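Local coordinates for protein MTH0777 (Methanothermobacter thermautotrophicus, PDB 1KJN) that is of unknown function but belongs to the DUF1890 family and folds as a Rossmann-like parallel beta sheet flanked by helices, at residues Leu10-Cys15 / Glu80-Phe85; Gly36-Val41 / Thr61-Asp66; Leu74-Tyr79 / Ile101-Thr106. One frame throughout, in Å; residues are numbered along the deposited sequence.

All three contacts belong to one parallel sheet and its connections, and their chemistry changes from centre to rim. Interaction 1 is core: two central strands joined by regular backbone bonds, with only apolar side chains meeting. Interaction 2 pairs strand 38-43, the neighbour of strand 8-12, with the edge strand 63-66; it is partly buried and adds a salt bridge and an aspartate bond to the strand ladder. Interaction 3 lies at the surface, where the loop before strand 81-86 meets the end of helix 89-102 through an apolar cluster around Leu74 and Leu102, waters and one side-chain bond. Met11 N bonds to Thr40 O between interactions 1 and 2, and Leu82 N to Glu105 O between 1 and 3.

Interaction 1 (Leu10-Cys15 / Glu80-Phe85); sequences LMVLGC and EFLAGF
Four backbone hydrogen bonds zip strand 10-12 to strand 81-85 in parallel register, with Leu10 level with Leu82, Met11 with Ala83 and Val12 with Gly84. Leu10 N donates to Phe81 O, and Leu10 O takes the N-H of Ala83 nearly along its C=O axis. Val12 repeats the pattern: its N meets Ala83 O at 2.7 Å, and its O accepts from Phe85 N at 2.9 Å. All four bonds are close to straight. On the face of Met11 and Ala83, the Phe85 ring carries the contact, its CG set beside its own backbone N (chi1 -78°). The selenium of Met11, on a chain bent at its last torsion, meets the ring edge 4.0 Å from Phe85 CE1, a Met-aromatic contact. Leu13 runs alongside Phe85, and its CD2 comes in obliquely to 3.5 Å from Phe85 CD1. An alanine in place of Phe85 would remove the ring that both Met11 and Leu13 touch and would probably loosen packing on this face. On the other face, Leu82 CD1 lies 3.9 Å from Val12 CG2 and 4.2 Å from Leu10 CD2, while Gly84 brings no side chain beside Val12. Helix 21-34 packs on Met11, Leu13 and Phe85; helix 89-102 packs on Leu10, Val12 and Leu82 through Phe98, Leu102 and Ala99. Strands 38-43 and 105-111 flank the pair.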
loop_
_atom_site.group_PDB
_atom_site.type_symbol
_atom_site.label_atom_id
_atom_site.label_comp_id
_atom_site.label_asym_id
_atom_site.label_seq_id
_atom_site.Cartn_x
_atom_site.Cartn_y
_atom_site.Cartn_z
ATOM N N LEU A 10 6.435 10.793 15.090
ATOM C CA LEU A 10 7.187 10.726 13.840
ATOM C C LEU A 10 7.302 9.259 13.465
ATOM O O LEU A 10 7.657 8.416 14.299
ATOM C CB LEU A 10 8.585 11.341 13.976
ATOM C CG LEU A 10 9.480 11.294 12.732
ATOM C CD1 LEU A 10 8.857 12.142 11.634
ATOM C CD2 LEU A 10 10.892 11.795 13.074
HETATM N N MSE A 11 6.986 8.972 12.206
HETATM C CA MSE A 11 7.022 7.621 11.670
HETATM C C MSE A 11 8.069 7.547 10.568
HETATM O O MSE A 11 7.973 8.254 9.555
HETATM C CB MSE A 11 5.637 7.239 11.129
HETATM C CG MSE A 11 5.567 5.809 10.601
HETATM SE SE MSE A 11 3.738 5.223 10.213
HETATM C CE MSE A 11 3.068 5.231 12.021
ATOM N N VAL A 12 9.032 6.648 10.740
ATOM C CA VAL A 12 10.140 6.490 9.786
ATOM C C VAL A 12 9.966 5.224 8.968
ATOM O O VAL A 12 9.748 4.149 9.535
ATOM C CB VAL A 12 11.493 6.410 10.529
ATOM C CG1 VAL A 12 12.653 6.271 9.547
ATOM C CG2 VAL A 12 11.668 7.642 11.409
ATOM N N LEU A 13 10.080 5.351 7.643
ATOM C CA LEU A 13 9.924 4.200 6.756
ATOM C C LEU A 13 11.205 3.832 6.012
ATOM O O LEU A 13 12.031 4.694 5.696
ATOM C CB LEU A 13 8.801 4.442 5.734
ATOM C CG LEU A 13 7.468 4.970 6.269
ATOM C CD1 LEU A 13 6.491 5.144 5.106
ATOM C CD2 LEU A 13 6.891 4.026 7.308
ATOM N N GLY A 14 11.335 2.542 5.715
ATOM C CA GLY A 14 12.492 2.042 4.999
ATOM C C GLY A 14 12.204 1.928 3.512
ATOM O O GLY A 14 11.107 2.283 3.061
ATOM N N CYS A 15 13.178 1.450 2.740
ATOM C CA CYS A 15 12.973 1.313 1.303
ATOM C C CYS A 15 11.760 0.392 1.108
ATOM O O CYS A 15 11.594 -0.606 1.815
ATOM C CB CYS A 15 14.215 0.745 0.604
ATOM S SG CYS A 15 14.324 -1.064 0.565
ATOM N N GLU A 80 6.707 13.269 20.707
ATOM C CA GLU A 80 6.497 12.512 21.936
ATOM C C GLU A 80 6.565 10.996 21.693
ATOM O O GLU A 80 6.615 10.206 22.633
ATOM C CB GLU A 80 5.140 12.888 22.549
ATOM C CG GLU A 80 5.073 14.283 23.191
ATOM C CD GLU A 80 5.367 15.431 22.222
ATOM O OE1 GLU A 80 4.617 15.596 21.237
ATOM O OE2 GLU A 80 6.344 16.184 22.446
ATOM N N PHE A 81 6.559 10.596 20.429
ATOM C CA PHE A 81 6.619 9.180 20.079
ATOM C C PHE A 81 7.339 8.993 18.745
ATOM O O PHE A 81 7.160 9.779 17.832
ATOM C CB PHE A 81 5.204 8.592 19.998
ATOM C CG PHE A 81 5.182 7.102 19.771
ATOM C CD1 PHE A 81 4.630 6.561 18.601
ATOM C CD2 PHE A 81 5.719 6.233 20.724
ATOM C CE1 PHE A 81 4.628 5.169 18.385
ATOM C CE2 PHE A 81 5.723 4.837 20.521
ATOM C CZ PHE A 81 5.173 4.304 19.355
ATOM N N LEU A 82 8.127 7.928 18.639
ATOM C CA LEU A 82 8.868 7.630 17.420
ATOM C C LEU A 82 8.656 6.173 17.005
ATOM O O LEU A 82 8.890 5.246 17.779
ATOM C CB LEU A 82 10.372 7.900 17.632
ATOM C CG LEU A 82 11.387 7.483 16.558
ATOM C CD1 LEU A 82 11.075 8.148 15.210
ATOM C CD2 LEU A 82 12.788 7.838 17.034
ATOM N N ALA A 83 8.229 5.979 15.763
ATOM C CA ALA A 83 8.007 4.639 15.243
ATOM C C ALA A 83 8.791 4.469 13.953
ATOM O O ALA A 83 8.755 5.328 13.065
ATOM C CB ALA A 83 6.533 4.393 15.016
ATOM N N GLY A 84 9.546 3.383 13.887
ATOM C CA GLY A 84 10.351 3.091 12.718
ATOM C C GLY A 84 10.186 1.671 12.190
ATOM O O GLY A 84 10.292 0.701 12.950
ATOM N N PHE A 85 9.868 1.567 10.898
ATOM C CA PHE A 85 9.723 0.286 10.216
ATOM C C PHE A 85 11.121 -0.102 9.807
ATOM O O PHE A 85 11.865 0.719 9.260
ATOM C CB PHE A 85 8.804 0.416 8.989
ATOM C CG PHE A 85 7.360 0.445 9.348
ATOM C CD1 PHE A 85 6.766 1.622 9.787
ATOM C CD2 PHE A 85 6.594 -0.716 9.274
ATOM C CE1 PHE A 85 5.428 1.647 10.150
ATOM C CE2 PHE A 85 5.257 -0.703 9.636
ATOM C CZ PHE A 85 4.663 0.481 10.076
#

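Interaction 2 (Gly36-Val41 / Thr61-Asp66); sequences GFRVTV and TDEMVD
Backbone hydrogen bonds align the two strands in parallel, Thr40 level with Glu63 and Val41 with Met64. Val41 N donates to Glu63 O at 2.8 Å, coming from above the carbonyl plane, and Val41 O takes the N-H of Val65 nearly along its C=O axis. Val39 O is gripped twice, by Asp62 N (3.0 Å) and by the longer bond from Glu63 N (3.3 Å). The ladder is extended by a side chain: Asp62, its CG beside its own backbone N (chi1 -57°), offers the anti lone pair of OD2 to Val39 N at 2.6 Å. A salt bridge from Asp62 OD1 to Lys33 of helix 21-34 holds the other oxygen, so the carboxylate is fixed at both ends.

Charged side chains gather around Arg38, which is exposed. Arg38 bends at chi3 (99°), so that its NH2 forms a salt bridge with Glu63 OE2 at 2.8 Å, at the edge of the guanidinium; Asp62 CB sits over one guanidinium face. A water accepts from Arg38 NH2 and bonds weakly to Asp62 O. Glu63 is extended and lies alongside Thr40, whose OG1 is 3.0 Å from the same OE2. The guanidinium so close to OE2 would probably favour the ionised carboxylate.

Apolar packing is mainly on the face of Val41 and Met64, where Val41 CG2 crosses to Thr61 CG2 at 3.6 Å and Val41 CB meets Met64 CG. Gly36 ends the preceding helix in a Schellman motif, and Asp66 N-caps the next one through a bond to Ser69 N. Between these ends, strand 38-43, helix 45-54 and strand 63-66 form a beta-alpha-beta crossover, the repeating unit of a Rossmann-like sheet, here at its outer edge.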
loop_
_atom_site.group_PDB
_atom_site.type_symbol
_atom_site.label_atom_id
_atom_site.label_comp_id
_atom_site.label_asym_id
_atom_site.label_seq_id
_atom_site.Cartn_x
_atom_site.Cartn_y
_atom_site.Cartn_z
ATOM N N GLY A 36 -5.089 10.686 19.303
ATOM C CA GLY A 36 -4.914 12.128 19.432
ATOM C C GLY A 36 -3.658 12.725 18.810
ATOM O O GLY A 36 -3.546 13.947 18.632
ATOM N N PHE A 37 -2.714 11.859 18.466
ATOM C CA PHE A 37 -1.462 12.281 17.869
ATOM C C PHE A 37 -1.581 12.923 16.502
ATOM O O PHE A 37 -2.466 12.589 15.715
ATOM C CB PHE A 37 -0.552 11.074 17.682
ATOM C CG PHE A 37 0.098 10.607 18.925
ATOM C CD1 PHE A 37 -0.426 9.536 19.638
ATOM C CD2 PHE A 37 1.242 11.233 19.393
ATOM C CE1 PHE A 37 0.185 9.097 20.800
ATOM C CE2 PHE A 37 1.854 10.797 20.554
ATOM C CZ PHE A 37 1.330 9.732 21.261
ATOM N N ARG A 38 -0.647 13.819 16.221
ATOM C CA ARG A 38 -0.541 14.431 14.901
ATOM C C ARG A 38 0.623 13.581 14.369
ATOM O O ARG A 38 1.639 13.451 15.046
ATOM C CB ARG A 38 -0.127 15.892 15.002
ATOM C CG ARG A 38 -0.542 16.706 13.808
ATOM C CD ARG A 38 0.008 18.115 13.889
ATOM N NE ARG A 38 1.217 18.248 13.086
ATOM C CZ ARG A 38 1.214 18.483 11.778
ATOM N NH1 ARG A 38 0.064 18.621 11.135
ATOM N NH2 ARG A 38 2.357 18.538 11.108
ATOM N N VAL A 39 0.464 12.932 13.219
ATOM C CA VAL A 39 1.528 12.067 12.724
ATOM C C VAL A 39 2.272 12.559 11.512
ATOM O O VAL A 39 1.682 12.814 10.465
ATOM C CB VAL A 39 1.014 10.647 12.352
ATOM C CG1 VAL A 39 2.203 9.726 12.033
ATOM C CG2 VAL A 39 0.167 10.061 13.470
ATOM N N THR A 40 3.591 12.587 11.639
ATOM C CA THR A 40 4.440 12.981 10.532
ATOM C C THR A 40 5.121 11.725 10.006
ATOM O O THR A 40 5.657 10.930 10.777
ATOM C CB THR A 40 5.518 13.983 10.974
ATOM O OG1 THR A 40 4.902 15.226 11.336
ATOM C CG2 THR A 40 6.535 14.216 9.852
ATOM N N VAL A 41 5.070 11.532 8.697
ATOM C CA VAL A 41 5.714 10.384 8.060
ATOM C C VAL A 41 6.967 10.886 7.330
ATOM O O VAL A 41 6.917 11.903 6.616
ATOM C CB VAL A 41 4.780 9.703 7.027
ATOM C CG1 VAL A 41 5.515 8.581 6.313
ATOM C CG2 VAL A 41 3.511 9.159 7.707
ATOM N N THR A 61 -2.676 10.480 7.679
ATOM C CA THR A 61 -1.402 11.066 8.106
ATOM C C THR A 61 -1.588 12.575 8.079
ATOM O O THR A 61 -2.479 13.082 7.401
ATOM C CB THR A 61 -0.218 10.709 7.180
ATOM O OG1 THR A 61 -0.438 11.291 5.890
ATOM C CG2 THR A 61 -0.054 9.195 7.051
ATOM N N ASP A 62 -0.728 13.301 8.776
ATOM C CA ASP A 62 -0.872 14.748 8.826
ATOM C C ASP A 62 0.166 15.529 8.050
ATOM O O ASP A 62 -0.125 16.574 7.454
ATOM C CB ASP A 62 -0.890 15.190 10.287
ATOM C CG ASP A 62 -1.989 14.504 11.067
ATOM O OD1 ASP A 62 -3.166 14.766 10.759
ATOM O OD2 ASP A 62 -1.684 13.663 11.939
ATOM N N GLU A 63 1.374 14.994 8.031
ATOM C CA GLU A 63 2.472 15.652 7.366
ATOM C C GLU A 63 3.447 14.604 6.845
ATOM O O GLU A 63 3.497 13.476 7.341
ATOM C CB GLU A 63 3.162 16.572 8.387
ATOM C CG GLU A 63 4.246 17.464 7.816
ATOM C CD GLU A 63 4.972 18.287 8.870
ATOM O OE1 GLU A 63 5.664 19.251 8.477
ATOM O OE2 GLU A 63 4.889 17.962 10.083
HETATM N N MSE A 64 4.216 14.986 5.837
HETATM C CA MSE A 64 5.218 14.113 5.249
HETATM C C MSE A 64 6.436 14.925 4.851
HETATM O O MSE A 64 6.293 15.979 4.248
HETATM C CB MSE A 64 4.656 13.391 4.044
HETATM C CG MSE A 64 3.853 12.177 4.426
HETATM SE SE MSE A 64 3.391 11.271 2.851
HETATM C CE MSE A 64 2.148 12.605 2.235
ATOM N N VAL A 65 7.623 14.407 5.169
ATOM C CA VAL A 65 8.887 15.082 4.899
ATOM C C VAL A 65 9.947 14.062 4.485
ATOM O O VAL A 65 9.998 12.971 5.035
ATOM C CB VAL A 65 9.437 15.753 6.180
ATOM C CG1 VAL A 65 10.545 16.736 5.838
ATOM C CG2 VAL A 65 8.337 16.434 6.953
ATOM N N ASP A 66 10.820 14.450 3.556
ATOM C CA ASP A 66 11.915 13.592 3.090
ATOM C C ASP A 66 12.895 13.285 4.244
ATOM O O ASP A 66 13.079 14.101 5.152
ATOM C CB ASP A 66 12.608 14.277 1.898
ATOM C CG ASP A 66 14.075 13.947 1.794
ATOM O OD1 ASP A 66 14.880 14.759 2.293
ATOM O OD2 ASP A 66 14.429 12.885 1.226
HETATM O O HOH W 1 1.552 19.222 8.598
#

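Interaction 3 (Leu74-Tyr79 / Ile101-Thr106); sequences LAEGDY and ILNTET
Leu102 has its CG beside its own backbone N (chi1 -70°), which turns its methyls to the loop 74-79, while Leu74 holds CG anti to its backbone N (chi1 -154°) and reaches across at about a right angle. Leu74 CD2 thus lies 3.8 Å from Leu102 CG and 3.9 Å from Ile101 CG2. Leu102 CD2 lies in the plane of the Tyr79 ring, meeting its edge 3.9 Å from Tyr79 CD2. Leu10 and Phe98 continue this apolar cluster inward. The contact sits at the end of the alpha/beta sheet where strands 81-86 and 105-111 begin: the loop returning from helix 67-73 packs against the C-terminal end of helix 89-102. The loop makes a type II turn from Ala75 to Asp78, with Gly77 taking the positive phi that a side chain would hinder; Asp78 N bonds to Ala75 O, and Asp78 OD2 accepts from Ala75 N. From the second position of the turn, Glu76 extends alongside Asn103, each with CG anti to its backbone N. Asn103 ND2 sends a nearly straight bond (178°) to Glu76 OE2 at 3.2 Å, within its own amide plane but above the carboxylate plane. A water ties the backbones together: it accepts from Gly77 N and donates to Tyr79 O and, at 2.7 Å, to Leu102 O, occupying the carbonyl at the helix end. The Tyr79 ring also makes a cation-pi contact with Lys8.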
loop_
_atom_site.group_PDB
_atom_site.type_symbol
_atom_site.label_atom_id
_atom_site.label_comp_id
_atom_site.label_asym_id
_atom_site.label_seq_id
_atom_site.Cartn_x
_atom_site.Cartn_y
_atom_site.Cartn_z
ATOM N N LEU A 74 15.143 18.321 12.596
ATOM C CA LEU A 74 14.779 17.714 13.867
ATOM C C LEU A 74 15.623 18.107 15.093
ATOM O O LEU A 74 16.840 18.265 15.001
ATOM C CB LEU A 74 14.787 16.195 13.690
ATOM C CG LEU A 74 13.921 15.314 14.590
ATOM C CD1 LEU A 74 12.443 15.549 14.265
ATOM C CD2 LEU A 74 14.282 13.845 14.367
ATOM N N ALA A 75 14.953 18.269 16.230
ATOM C CA ALA A 75 15.603 18.567 17.496
ATOM C C ALA A 75 14.819 17.856 18.594
ATOM O O ALA A 75 13.616 17.592 18.440
ATOM C CB ALA A 75 15.616 20.056 17.756
ATOM N N GLU A 76 15.486 17.581 19.713
ATOM C CA GLU A 76 14.849 16.907 20.841
ATOM C C GLU A 76 13.607 17.688 21.273
ATOM O O GLU A 76 13.606 18.921 21.262
ATOM C CB GLU A 76 15.830 16.756 22.021
ATOM C CG GLU A 76 15.184 16.150 23.305
ATOM C CD GLU A 76 16.175 15.489 24.265
ATOM O OE1 GLU A 76 17.320 15.180 23.871
ATOM O OE2 GLU A 76 15.788 15.233 25.428
ATOM N N GLY A 77 12.536 16.959 21.575
ATOM C CA GLY A 77 11.299 17.587 21.998
ATOM C C GLY A 77 10.278 17.829 20.898
ATOM O O GLY A 77 9.134 18.191 21.184
ATOM N N ASP A 78 10.666 17.642 19.640
ATOM C CA ASP A 78 9.718 17.872 18.542
ATOM C C ASP A 78 8.649 16.776 18.420
ATOM O O ASP A 78 7.654 16.955 17.708
ATOM C CB ASP A 78 10.440 18.014 17.197
ATOM C CG ASP A 78 11.274 19.292 17.088
ATOM O OD1 ASP A 78 11.132 20.223 17.906
ATOM O OD2 ASP A 78 12.074 19.365 16.142
ATOM N N TYR A 79 8.867 15.643 19.081
ATOM C CA TYR A 79 7.920 14.529 19.027
ATOM C C TYR A 79 7.888 13.759 20.345
ATOM O O TYR A 79 8.907 13.600 21.000
ATOM C CB TYR A 79 8.282 13.568 17.883
ATOM C CG TYR A 79 8.170 14.179 16.499
ATOM C CD1 TYR A 79 6.959 14.154 15.807
ATOM C CD2 TYR A 79 9.257 14.804 15.895
ATOM C CE1 TYR A 79 6.829 14.731 14.565
ATOM C CE2 TYR A 79 9.134 15.394 14.631
ATOM C CZ TYR A 79 7.913 15.351 13.978
ATOM O OH TYR A 79 7.761 15.929 12.743
ATOM N N ILE A 101 18.384 11.653 18.464
ATOM C CA ILE A 101 17.977 13.044 18.432
ATOM C C ILE A 101 16.719 13.306 19.269
ATOM O O ILE A 101 16.658 14.274 20.032
ATOM C CB ILE A 101 17.687 13.478 16.989
ATOM C CG1 ILE A 101 18.980 13.471 16.165
ATOM C CG2 ILE A 101 16.964 14.842 16.973
ATOM C CD1 ILE A 101 18.761 13.709 14.667
ATOM N N LEU A 102 15.707 12.450 19.113
ATOM C CA LEU A 102 14.444 12.630 19.833
ATOM C C LEU A 102 14.408 12.190 21.290
ATOM O O LEU A 102 13.643 12.755 22.074
ATOM C CB LEU A 102 13.287 12.012 19.048
ATOM C CG LEU A 102 12.945 12.788 17.783
ATOM C CD1 LEU A 102 12.031 11.950 16.865
ATOM C CD2 LEU A 102 12.314 14.116 18.144
ATOM N N ASN A 103 15.180 11.158 21.639
ATOM C CA ASN A 103 15.249 10.669 23.027
ATOM C C ASN A 103 13.845 10.525 23.648
ATOM O O ASN A 103 13.585 11.018 24.752
ATOM C CB ASN A 103 16.111 11.651 23.855
ATOM C CG ASN A 103 16.331 11.199 25.299
ATOM O OD1 ASN A 103 16.521 10.017 25.574
ATOM N ND2 ASN A 103 16.332 12.159 26.224
ATOM N N THR A 104 12.944 9.842 22.946
ATOM C CA THR A 104 11.578 9.678 23.428
ATOM C C THR A 104 11.114 8.227 23.338
ATOM O O THR A 104 11.919 7.335 23.056
ATOM C CB THR A 104 10.628 10.565 22.625
ATOM O OG1 THR A 104 9.345 10.595 23.257
ATOM C CG2 THR A 104 10.483 10.042 21.188
ATOM N N GLU A 105 9.832 7.985 23.619
ATOM C CA GLU A 105 9.290 6.629 23.535
ATOM C C GLU A 105 9.432 6.206 22.078
ATOM O O GLU A 105 8.937 6.876 21.177
ATOM C CB GLU A 105 7.823 6.580 23.978
ATOM C CG GLU A 105 7.268 5.165 23.992
ATOM C CD GLU A 105 5.872 5.063 24.600
ATOM O OE1 GLU A 105 4.925 5.672 24.057
ATOM O OE2 GLU A 105 5.722 4.348 25.611
ATOM N N THR A 106 10.112 5.090 21.862
ATOM C CA THR A 106 10.391 4.617 20.516
ATOM C C THR A 106 9.930 3.186 20.228
ATOM O O THR A 106 10.007 2.311 21.091
ATOM C CB THR A 106 11.907 4.711 20.264
ATOM O OG1 THR A 106 12.343 6.059 20.513
ATOM C CG2 THR A 106 12.250 4.301 18.832
HETATM O O HOH W 2 12.920 14.302 25.240
HETATM O O HOH W 3 11.552 14.374 21.572
#